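Local coordinates for type II restriction enzyme MunI (Mycoplasma, PDB 1D02), which recognises the double-stranded DNA sequence 5'-CAATTG-3' as a homodimer and cleaves it after the first C, giving fragments with 5'-phosphates, at residues Y40-K45 / F84-T89; P46-N51 / I94-I99. The protein carries 1 engineered substitution. All coordinates share one frame; numbering follows the deposited sequence.

Contacts 1 and 2 both reach the same mixed beta-sheet, and their centres are about 9 Å apart. Contact 1 pairs strand 40-44, at one edge of the sheet within the chain, with strand 84-88. Contact 2 sets the loop that follows strand 40-44 on the next strand, 93-101. Strands 84-88 and 93-101 are neighbours, probably hydrogen-bonded through Phe84 O to Gly97 N and Ile86 N to Leu95 O. The chemistry differs with place. Contact 1 is partly buried and is held by backbone hydrogen bonds and one side-chain bond, Tyr43 to Glu87. Contact 2 is buried and has no hydrogen bond between its segments; rings and aliphatic groups make it up.

Contact 1 of 2, residues Y40-K45 / F84-T89; sequences YVLYEK and FAIENT
The Tyr43 ring turns its edge to strand 84-88, with Ala85 CB and Glu87 OE1 near its plane. Strands 40-44 and 84-88 are the antiparallel pair at one edge, within the chain, of the sheet of this PD-(D/E)XK-type nuclease. Tyr43 OH donates to Glu87 OE1; the modelled 2.4 Å is very short and doubtful. Glu87 CG is anti to the backbone N (chi1 177°); the extended chain beyond carries the carboxylate to the Tyr43 hydroxyl. Ring and carboxylate planes stand 62° apart. The other carboxylate oxygen, Glu87 OE2, has a weak hydrogen bond to His92 ND1. The Tyr40 ring lies obliquely against Asn88 CA and Glu87 O. An in-plane water accepts from Tyr40 OH at 2.7 Å and, farther off, from Asn88 ND2. Asn88 OD1 turns to the backbone N of Glu90 and Thr91.

Val41 with Glu87 and Tyr43 with Ala85 are the hydrogen-bonded pairs. Tyr43 N to Ala85 O is 2.9 Å and nearly straight (171°). On the face of Tyr40 and Phe84, Leu42 CD1 lies 3.8 Å from Ile86 CG1; helix 27-34 touches Leu42 and Phe84. On the opposite face, Val41 reaches just past strand 84-88: Val41 CG1 sits 3.7 Å from Thr89 CG2.

Contact 2 of 2, residues P46-N51 / I94-I99; sequences PKHLKN and ILFGEI
Phe96 meets Leu49, His48 and Pro46 with different parts of its ring. Leu49 CD1 comes tip to tip over one face. It stands 3.9 Å from the ring centroid and 12° off the normal, a CH-pi contact. The opposite face is backed from within the strand by Ile94 CG2, offset toward the rim. Pro46 CG lies at the ring edge, 4.3 Å from Phe96 CD2.

His48 forms an offset edge-to-face pair with Phe96. The edge of Phe96 points at the imidazole face, with centroids 5.5 Å apart and planes at 66°. The first torsion of His48 sets CG anti to the carbonyl carbon (chi1 -49°), in the plane of the Phe96 ring at its edge. His48 NE2 meets Ile94 CD1 tip to tip at 3.6 Å. His48 ND1 is buried 3.7 Å from Phe96 CE2 and has no polar partner in the model.

The other side of the loop is loose. Lys47, Lys50 and Asn51 are exposed and make no contact with the strand. A type I beta turn from Lys47 to Lys50, closed by Lys50 N to Lys47 O at 3.2 Å, has His48 and Leu49 at its centre, turned to the strand.

Residues 97-99 read Gly-Glu-Ile, consistent with the ExK half of the PD-(D/E)XK motif, with Glu98 probably its acidic residue. Helix 128-138 closes over the contact: Tyr134 meets Phe96 edge-to-face and touches Leu49, and Ile137 touches His48 and Leu49. Ala85 of strand 84-88 packs against Pro46, Ile94 and Phe96, while strand 148-153 flanks strand 93-101 on its other side.

Contact 1 of 2, residues Y40-K45 / F84-T89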
ATOM      1  N   TYR D  40      -6.398 -23.735 -16.764  1.00  8.76           N
ATOM      2  CA  TYR D  40      -5.898 -22.433 -16.338  1.00  7.99           C
ATOM      3  C   TYR D  40      -5.286 -21.660 -17.488  1.00  7.86           C
ATOM      4  O   TYR D  40      -4.693 -22.245 -18.395  1.00  7.97           O
ATOM      5  CB  TYR D  40      -4.843 -22.566 -15.228  1.00  7.69           C
ATOM      6  CG  TYR D  40      -5.315 -23.353 -14.031  1.00  7.95           C
ATOM      7  CD1 TYR D  40      -5.084 -24.718 -13.951  1.00  7.69           C
ATOM      8  CD2 TYR D  40      -6.046 -22.741 -13.008  1.00  8.08           C
ATOM      9  CE1 TYR D  40      -5.572 -25.476 -12.882  1.00  7.69           C
ATOM     10  CE2 TYR D  40      -6.557 -23.495 -11.922  1.00  8.00           C
ATOM     11  CZ  TYR D  40      -6.314 -24.866 -11.877  1.00  8.18           C
ATOM     12  OH  TYR D  40      -6.863 -25.639 -10.869  1.00  7.69           O
ATOM     13  N   VAL D  41      -5.442 -20.344 -17.454  1.00  8.45           N
ATOM     14  CA  VAL D  41      -4.844 -19.497 -18.465  1.00  8.95           C
ATOM     15  C   VAL D  41      -4.212 -18.315 -17.747  1.00  9.04           C
ATOM     16  O   VAL D  41      -4.713 -17.855 -16.727  1.00  8.01           O
ATOM     17  CB  VAL D  41      -5.875 -18.974 -19.475  1.00 11.96           C
ATOM     18  CG1 VAL D  41      -6.562 -20.138 -20.169  1.00 12.77           C
ATOM     19  CG2 VAL D  41      -6.886 -18.104 -18.771  1.00 11.88           C
ATOM     20  N   LEU D  42      -3.085 -17.855 -18.267  1.00  7.69           N
ATOM     21  CA  LEU D  42      -2.388 -16.720 -17.681  1.00  8.90           C
ATOM     22  C   LEU D  42      -2.652 -15.524 -18.590  1.00  9.20           C
ATOM     23  O   LEU D  42      -2.549 -15.640 -19.817  1.00  9.31           O
ATOM     24  CB  LEU D  42      -0.873 -16.953 -17.648  1.00  7.69           C
ATOM     25  CG  LEU D  42      -0.057 -15.786 -17.073  1.00  7.95           C
ATOM     26  CD1 LEU D  42      -0.104 -15.752 -15.554  1.00  8.48           C
ATOM     27  CD2 LEU D  42       1.365 -15.910 -17.586  1.00  8.68           C
ATOM     28  N   TYR D  43      -2.982 -14.380 -17.997  1.00  9.42           N
ATOM     29  CA  TYR D  43      -3.203 -13.162 -18.782  1.00 10.44           C
ATOM     30  C   TYR D  43      -2.064 -12.214 -18.416  1.00 11.13           C
ATOM     31  O   TYR D  43      -1.715 -12.100 -17.248  1.00 10.45           O
ATOM     32  CB  TYR D  43      -4.516 -12.473 -18.391  1.00 12.61           C
ATOM     33  CG  TYR D  43      -5.767 -13.292 -18.631  1.00 16.07           C
ATOM     34  CD1 TYR D  43      -6.721 -13.463 -17.618  1.00 16.00           C
ATOM     35  CD2 TYR D  43      -6.013 -13.875 -19.871  1.00 18.78           C
ATOM     36  CE1 TYR D  43      -7.899 -14.192 -17.848  1.00 17.74           C
ATOM     37  CE2 TYR D  43      -7.184 -14.605 -20.107  1.00 20.00           C
ATOM     38  CZ  TYR D  43      -8.118 -14.752 -19.093  1.00 20.01           C
ATOM     39  OH  TYR D  43      -9.285 -15.450 -19.342  1.00 21.30           O
ATOM     40  N   GLU D  44      -1.483 -11.571 -19.421  1.00 11.49           N
ATOM     41  CA  GLU D  44      -0.439 -10.566 -19.224  1.00 16.13           C
ATOM     42  C   GLU D  44      -1.256  -9.256 -19.292  1.00 16.72           C
ATOM     43  O   GLU D  44      -2.089  -9.070 -20.164  1.00 16.58           O
ATOM     44  CB  GLU D  44       0.607 -10.714 -20.356  1.00 18.53           C
ATOM     45  CG  GLU D  44       1.278 -12.107 -20.301  1.00 26.59           C
ATOM     46  CD  GLU D  44       1.976 -12.586 -21.589  1.00 30.51           C
ATOM     47  OE1 GLU D  44       2.489 -11.745 -22.363  1.00 32.87           O
ATOM     48  OE2 GLU D  44       2.032 -13.830 -21.801  1.00 32.13           O
ATOM     49  N   LYS D  45      -1.100  -8.362 -18.331  1.00 20.17           N
ATOM     50  CA  LYS D  45      -1.904  -7.126 -18.354  1.00 20.32           C
ATOM     51  C   LYS D  45      -3.449  -7.274 -18.608  1.00 18.33           C
ATOM     52  O   LYS D  45      -4.022  -6.682 -19.535  1.00 19.75           O
ATOM     53  CB  LYS D  45      -1.292  -6.122 -19.360  1.00 25.10           C
ATOM     54  CG  LYS D  45      -1.784  -4.683 -19.234  1.00 30.26           C
ATOM     55  CD  LYS D  45      -1.052  -3.764 -20.212  1.00 34.67           C
ATOM     56  CE  LYS D  45      -1.518  -2.318 -20.098  1.00 37.03           C
ATOM     57  NZ  LYS D  45      -0.883  -1.464 -21.142  1.00 38.62           N
ATOM     58  N   PHE D  84      -0.326  -9.379 -14.022  1.00  7.69           N
ATOM     59  CA  PHE D  84      -0.828 -10.644 -14.575  1.00  7.85           C
ATOM     60  C   PHE D  84      -2.086 -11.097 -13.846  1.00  7.69           C
ATOM     61  O   PHE D  84      -2.503 -10.481 -12.869  1.00  7.69           O
ATOM     62  CB  PHE D  84       0.273 -11.735 -14.477  1.00  7.69           C
ATOM     63  CG  PHE D  84       0.589 -12.201 -13.062  1.00  7.96           C
ATOM     64  CD1 PHE D  84      -0.053 -13.317 -12.505  1.00  7.69           C
ATOM     65  CD2 PHE D  84       1.543 -11.541 -12.284  1.00  7.69           C
ATOM     66  CE1 PHE D  84       0.260 -13.748 -11.221  1.00  7.69           C
ATOM     67  CE2 PHE D  84       1.855 -11.969 -10.995  1.00  7.69           C
ATOM     68  CZ  PHE D  84       1.213 -13.077 -10.466  1.00  7.69           C
ATOM     69  N   ALA D  85      -2.731 -12.128 -14.375  1.00  7.69           N
ATOM     70  CA  ALA D  85      -3.876 -12.727 -13.690  1.00  7.79           C
ATOM     71  C   ALA D  85      -3.859 -14.181 -14.079  1.00  7.69           C
ATOM     72  O   ALA D  85      -3.406 -14.532 -15.173  1.00  7.96           O
ATOM     73  CB  ALA D  85      -5.220 -12.105 -14.129  1.00  7.69           C
ATOM     74  N   ILE D  86      -4.356 -15.022 -13.179  1.00  7.76           N
ATOM     75  CA  ILE D  86      -4.464 -16.448 -13.458  1.00  7.69           C
ATOM     76  C   ILE D  86      -5.947 -16.786 -13.339  1.00  7.69           C
ATOM     77  O   ILE D  86      -6.558 -16.556 -12.287  1.00  7.69           O
ATOM     78  CB  ILE D  86      -3.673 -17.294 -12.453  1.00  7.69           C
ATOM     79  CG1 ILE D  86      -2.184 -17.057 -12.676  1.00  7.69           C
ATOM     80  CG2 ILE D  86      -4.013 -18.782 -12.639  1.00  7.73           C
ATOM     81  CD1 ILE D  86      -1.312 -17.676 -11.655  1.00  7.74           C
ATOM     82  N   GLU D  87      -6.527 -17.300 -14.422  1.00  7.69           N
ATOM     83  CA  GLU D  87      -7.946 -17.656 -14.377  1.00  8.53           C
ATOM     84  C   GLU D  87      -8.164 -19.148 -14.509  1.00  8.71           C
ATOM     85  O   GLU D  87      -7.477 -19.814 -15.292  1.00  7.69           O
ATOM     86  CB  GLU D  87      -8.734 -16.980 -15.519  1.00  8.54           C
ATOM     87  CG  GLU D  87     -10.229 -17.401 -15.541  1.00 10.79           C
ATOM     88  CD  GLU D  87     -11.060 -16.632 -16.544  1.00 15.49           C
ATOM     89  OE1 GLU D  87     -10.504 -15.783 -17.271  1.00 15.58           O
ATOM     90  OE2 GLU D  87     -12.285 -16.880 -16.604  1.00 16.95           O
ATOM     91  N   ASN D  88      -9.101 -19.675 -13.724  1.00  7.69           N
ATOM     92  CA  ASN D  88      -9.526 -21.071 -13.850  1.00  7.69           C
ATOM     93  C   ASN D  88     -10.723 -20.885 -14.805  1.00  9.19           C
ATOM     94  O   ASN D  88     -11.756 -20.330 -14.399  1.00  7.69           O
ATOM     95  CB  ASN D  88      -9.992 -21.592 -12.505  1.00  7.69           C
ATOM     96  CG  ASN D  88     -10.657 -22.959 -12.605  1.00  7.69           C
ATOM     97  OD1 ASN D  88     -11.265 -23.300 -13.632  1.00  9.62           O
ATOM     98  ND2 ASN D  88     -10.563 -23.727 -11.533  1.00  8.02           N
ATOM     99  N   THR D  89     -10.592 -21.320 -16.062  1.00  8.20           N
ATOM    100  CA  THR D  89     -11.648 -21.100 -17.046  1.00 11.01           C
ATOM    101  C   THR D  89     -12.905 -21.941 -16.844  1.00 11.76           C
ATOM    102  O   THR D  89     -13.900 -21.717 -17.528  1.00 12.54           O
ATOM    103  CB  THR D  89     -11.153 -21.291 -18.493  1.00 10.94           C
ATOM    104  OG1 THR D  89     -10.711 -22.645 -18.676  1.00 11.56           O
ATOM    105  CG2 THR D  89     -10.011 -20.321 -18.799  1.00 12.42           C
TER
HETATM  106  O   HOH W   1      -8.430 -24.256  -9.129  1.00  8.39           O

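Contact 2 of 2, residues P46-N51 / I94-I99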
ATOM      1  N   PRO D  46      -4.134  -8.077 -17.779  1.00 13.93           N
ATOM      2  CA  PRO D  46      -5.591  -8.320 -17.848  1.00 10.28           C
ATOM      3  C   PRO D  46      -6.321  -6.975 -17.787  1.00 10.87           C
ATOM      4  O   PRO D  46      -5.831  -6.038 -17.160  1.00  9.47           O
ATOM      5  CB  PRO D  46      -5.855  -9.157 -16.597  1.00  9.43           C
ATOM      6  CG  PRO D  46      -4.717  -8.741 -15.666  1.00 10.12           C
ATOM      7  CD  PRO D  46      -3.556  -8.723 -16.593  1.00 12.65           C
ATOM      8  N   LYS D  47      -7.496  -6.888 -18.414  1.00  9.71           N
ATOM      9  CA  LYS D  47      -8.263  -5.647 -18.462  1.00 10.25           C
ATOM     10  C   LYS D  47      -9.503  -5.605 -17.574  1.00  9.14           C
ATOM     11  O   LYS D  47     -10.298  -4.672 -17.669  1.00  7.69           O
ATOM     12  CB  LYS D  47      -8.664  -5.373 -19.916  1.00 13.63           C
ATOM     13  CG  LYS D  47      -7.443  -5.302 -20.831  1.00 18.18           C
ATOM     14  CD  LYS D  47      -7.765  -4.695 -22.190  1.00 26.11           C
ATOM     15  CE  LYS D  47      -8.578  -5.603 -23.080  1.00 29.81           C
ATOM     16  NZ  LYS D  47      -8.666  -4.996 -24.464  1.00 34.67           N
ATOM     17  N   HIS D  48      -9.657  -6.594 -16.693  1.00  7.69           N
ATOM     18  CA  HIS D  48     -10.846  -6.664 -15.838  1.00  8.29           C
ATOM     19  C   HIS D  48     -11.091  -5.500 -14.913  1.00  7.69           C
ATOM     20  O   HIS D  48     -12.225  -5.267 -14.514  1.00  8.96           O
ATOM     21  CB  HIS D  48     -10.818  -7.931 -14.972  1.00  8.28           C
ATOM     22  CG  HIS D  48     -10.515  -9.176 -15.741  1.00 12.06           C
ATOM     23  ND1 HIS D  48      -9.269  -9.434 -16.266  1.00 11.04           N
ATOM     24  CD2 HIS D  48     -11.305 -10.212 -16.115  1.00 11.37           C
ATOM     25  CE1 HIS D  48      -9.301 -10.576 -16.933  1.00 12.15           C
ATOM     26  NE2 HIS D  48     -10.526 -11.068 -16.856  1.00 10.91           N
ATOM     27  N   LEU D  49     -10.035  -4.775 -14.572  1.00  7.69           N
ATOM     28  CA  LEU D  49     -10.111  -3.659 -13.635  1.00  7.69           C
ATOM     29  C   LEU D  49      -9.847  -2.308 -14.312  1.00  7.69           C
ATOM     30  O   LEU D  49      -9.445  -1.344 -13.655  1.00  7.97           O
ATOM     31  CB  LEU D  49      -9.084  -3.909 -12.514  1.00  8.39           C
ATOM     32  CG  LEU D  49      -9.375  -5.145 -11.643  1.00  8.80           C
ATOM     33  CD1 LEU D  49      -8.084  -5.884 -11.315  1.00  8.55           C
ATOM     34  CD2 LEU D  49     -10.083  -4.708 -10.351  1.00  7.69           C
ATOM     35  N   LYS D  50     -10.092  -2.249 -15.617  1.00  7.69           N
ATOM     36  CA  LYS D  50      -9.879  -1.042 -16.400  1.00  8.97           C
ATOM     37  C   LYS D  50     -10.841   0.104 -16.046  1.00  8.33           C
ATOM     38  O   LYS D  50     -10.507   1.271 -16.237  1.00  7.69           O
ATOM     39  CB  LYS D  50     -10.048  -1.392 -17.895  1.00 11.75           C
ATOM     40  CG  LYS D  50      -9.787  -0.278 -18.917  1.00 17.65           C
ATOM     41  CD  LYS D  50     -10.482  -0.615 -20.260  1.00 21.05           C
ATOM     42  CE  LYS D  50      -9.520  -0.896 -21.424  1.00 23.25           C
ATOM     43  NZ  LYS D  50      -8.663   0.278 -21.804  1.00 19.67           N
ATOM     44  N   ASN D  51     -12.032  -0.227 -15.537  1.00  8.14           N
ATOM     45  CA  ASN D  51     -13.051   0.801 -15.280  1.00  8.35           C
ATOM     46  C   ASN D  51     -13.434   0.829 -13.813  1.00  7.76           C
ATOM     47  O   ASN D  51     -14.334   0.103 -13.392  1.00  8.90           O
ATOM     48  CB  ASN D  51     -14.280   0.485 -16.171  1.00  8.47           C
ATOM     49  CG  ASN D  51     -15.348   1.563 -16.118  1.00 10.67           C
ATOM     50  OD1 ASN D  51     -15.191   2.572 -15.453  1.00 10.81           O
ATOM     51  ND2 ASN D  51     -16.448   1.345 -16.831  1.00 10.89           N
ATOM     52  N   ILE D  94     -10.697 -15.738 -10.733  1.00  7.69           N
ATOM     53  CA  ILE D  94      -9.435 -15.149 -11.166  1.00  7.81           C
ATOM     54  C   ILE D  94      -8.602 -14.620 -10.005  1.00  8.12           C
ATOM     55  O   ILE D  94      -9.131 -14.000  -9.073  1.00  7.69           O
ATOM     56  CB  ILE D  94      -9.690 -13.951 -12.102  1.00  8.05           C
ATOM     57  CG1 ILE D  94     -10.560 -14.382 -13.277  1.00  8.12           C
ATOM     58  CG2 ILE D  94      -8.356 -13.378 -12.602  1.00  7.69           C
ATOM     59  CD1 ILE D  94     -11.168 -13.242 -14.069  1.00  9.63           C
ATOM     60  N   LEU D  95      -7.293 -14.867 -10.078  1.00  7.69           N
ATOM     61  CA  LEU D  95      -6.345 -14.377  -9.070  1.00  7.69           C
ATOM     62  C   LEU D  95      -5.559 -13.297  -9.816  1.00  8.36           C
ATOM     63  O   LEU D  95      -4.981 -13.572 -10.865  1.00  7.69           O
ATOM     64  CB  LEU D  95      -5.394 -15.504  -8.632  1.00  7.74           C
ATOM     65  CG  LEU D  95      -4.193 -15.079  -7.771  1.00  7.69           C
ATOM     66  CD1 LEU D  95      -4.726 -14.630  -6.404  1.00  7.69           C
ATOM     67  CD2 LEU D  95      -3.203 -16.237  -7.605  1.00  7.69           C
ATOM     68  N   PHE D  96      -5.558 -12.071  -9.293  1.00  7.69           N
ATOM     69  CA  PHE D  96      -4.836 -10.973  -9.931  1.00  8.38           C
ATOM     70  C   PHE D  96      -3.456 -10.848  -9.316  1.00  8.00           C
ATOM     71  O   PHE D  96      -3.283 -11.090  -8.123  1.00  8.59           O
ATOM     72  CB  PHE D  96      -5.650  -9.679  -9.780  1.00  7.69           C
ATOM     73  CG  PHE D  96      -6.910  -9.689 -10.585  1.00  7.69           C
ATOM     74  CD1 PHE D  96      -8.142  -9.971  -9.988  1.00  8.49           C
ATOM     75  CD2 PHE D  96      -6.858  -9.491 -11.957  1.00  7.69           C
ATOM     76  CE1 PHE D  96      -9.305 -10.059 -10.776  1.00  7.69           C
ATOM     77  CE2 PHE D  96      -8.002  -9.569 -12.740  1.00  7.94           C
ATOM     78  CZ  PHE D  96      -9.229  -9.855 -12.149  1.00  7.69           C
ATOM     79  N   GLY D  97      -2.461 -10.501 -10.131  1.00  7.69           N
ATOM     80  CA  GLY D  97      -1.126 -10.439  -9.581  1.00  8.06           C
ATOM     81  C   GLY D  97      -0.283  -9.235  -9.905  1.00  7.88           C
ATOM     82  O   GLY D  97      -0.597  -8.469 -10.813  1.00  8.28           O
ATOM     83  N   GLU D  98       0.800  -9.077  -9.150  1.00  7.69           N
ATOM     84  CA  GLU D  98       1.735  -7.980  -9.369  1.00  8.38           C
ATOM     85  C   GLU D  98       3.137  -8.566  -9.337  1.00  8.38           C
ATOM     86  O   GLU D  98       3.364  -9.648  -8.786  1.00  7.69           O
ATOM     87  CB  GLU D  98       1.622  -6.912  -8.270  1.00 10.17           C
ATOM     88  CG  GLU D  98       0.296  -6.169  -8.197  1.00 13.59           C
ATOM     89  CD  GLU D  98      -0.139  -5.552  -9.526  1.00 17.61           C
ATOM     90  OE1 GLU D  98       0.728  -5.262 -10.393  1.00 20.29           O
ATOM     91  OE2 GLU D  98      -1.363  -5.355  -9.719  1.00 16.65           O
ATOM     92  N   ILE D  99       4.086  -7.834  -9.913  1.00  8.57           N
ATOM     93  CA  ILE D  99       5.470  -8.266  -9.940  1.00  9.23           C
ATOM     94  C   ILE D  99       6.263  -7.039  -9.510  1.00  9.98           C
ATOM     95  O   ILE D  99       6.216  -6.000 -10.186  1.00 12.30           O
ATOM     96  CB  ILE D  99       5.900  -8.698 -11.361  1.00  8.35           C
ATOM     97  CG1 ILE D  99       5.105  -9.956 -11.792  1.00  8.66           C
ATOM     98  CG2 ILE D  99       7.396  -9.005 -11.380  1.00  9.03           C
ATOM     99  CD1 ILE D  99       5.450 -10.449 -13.165  1.00 10.62           C
TER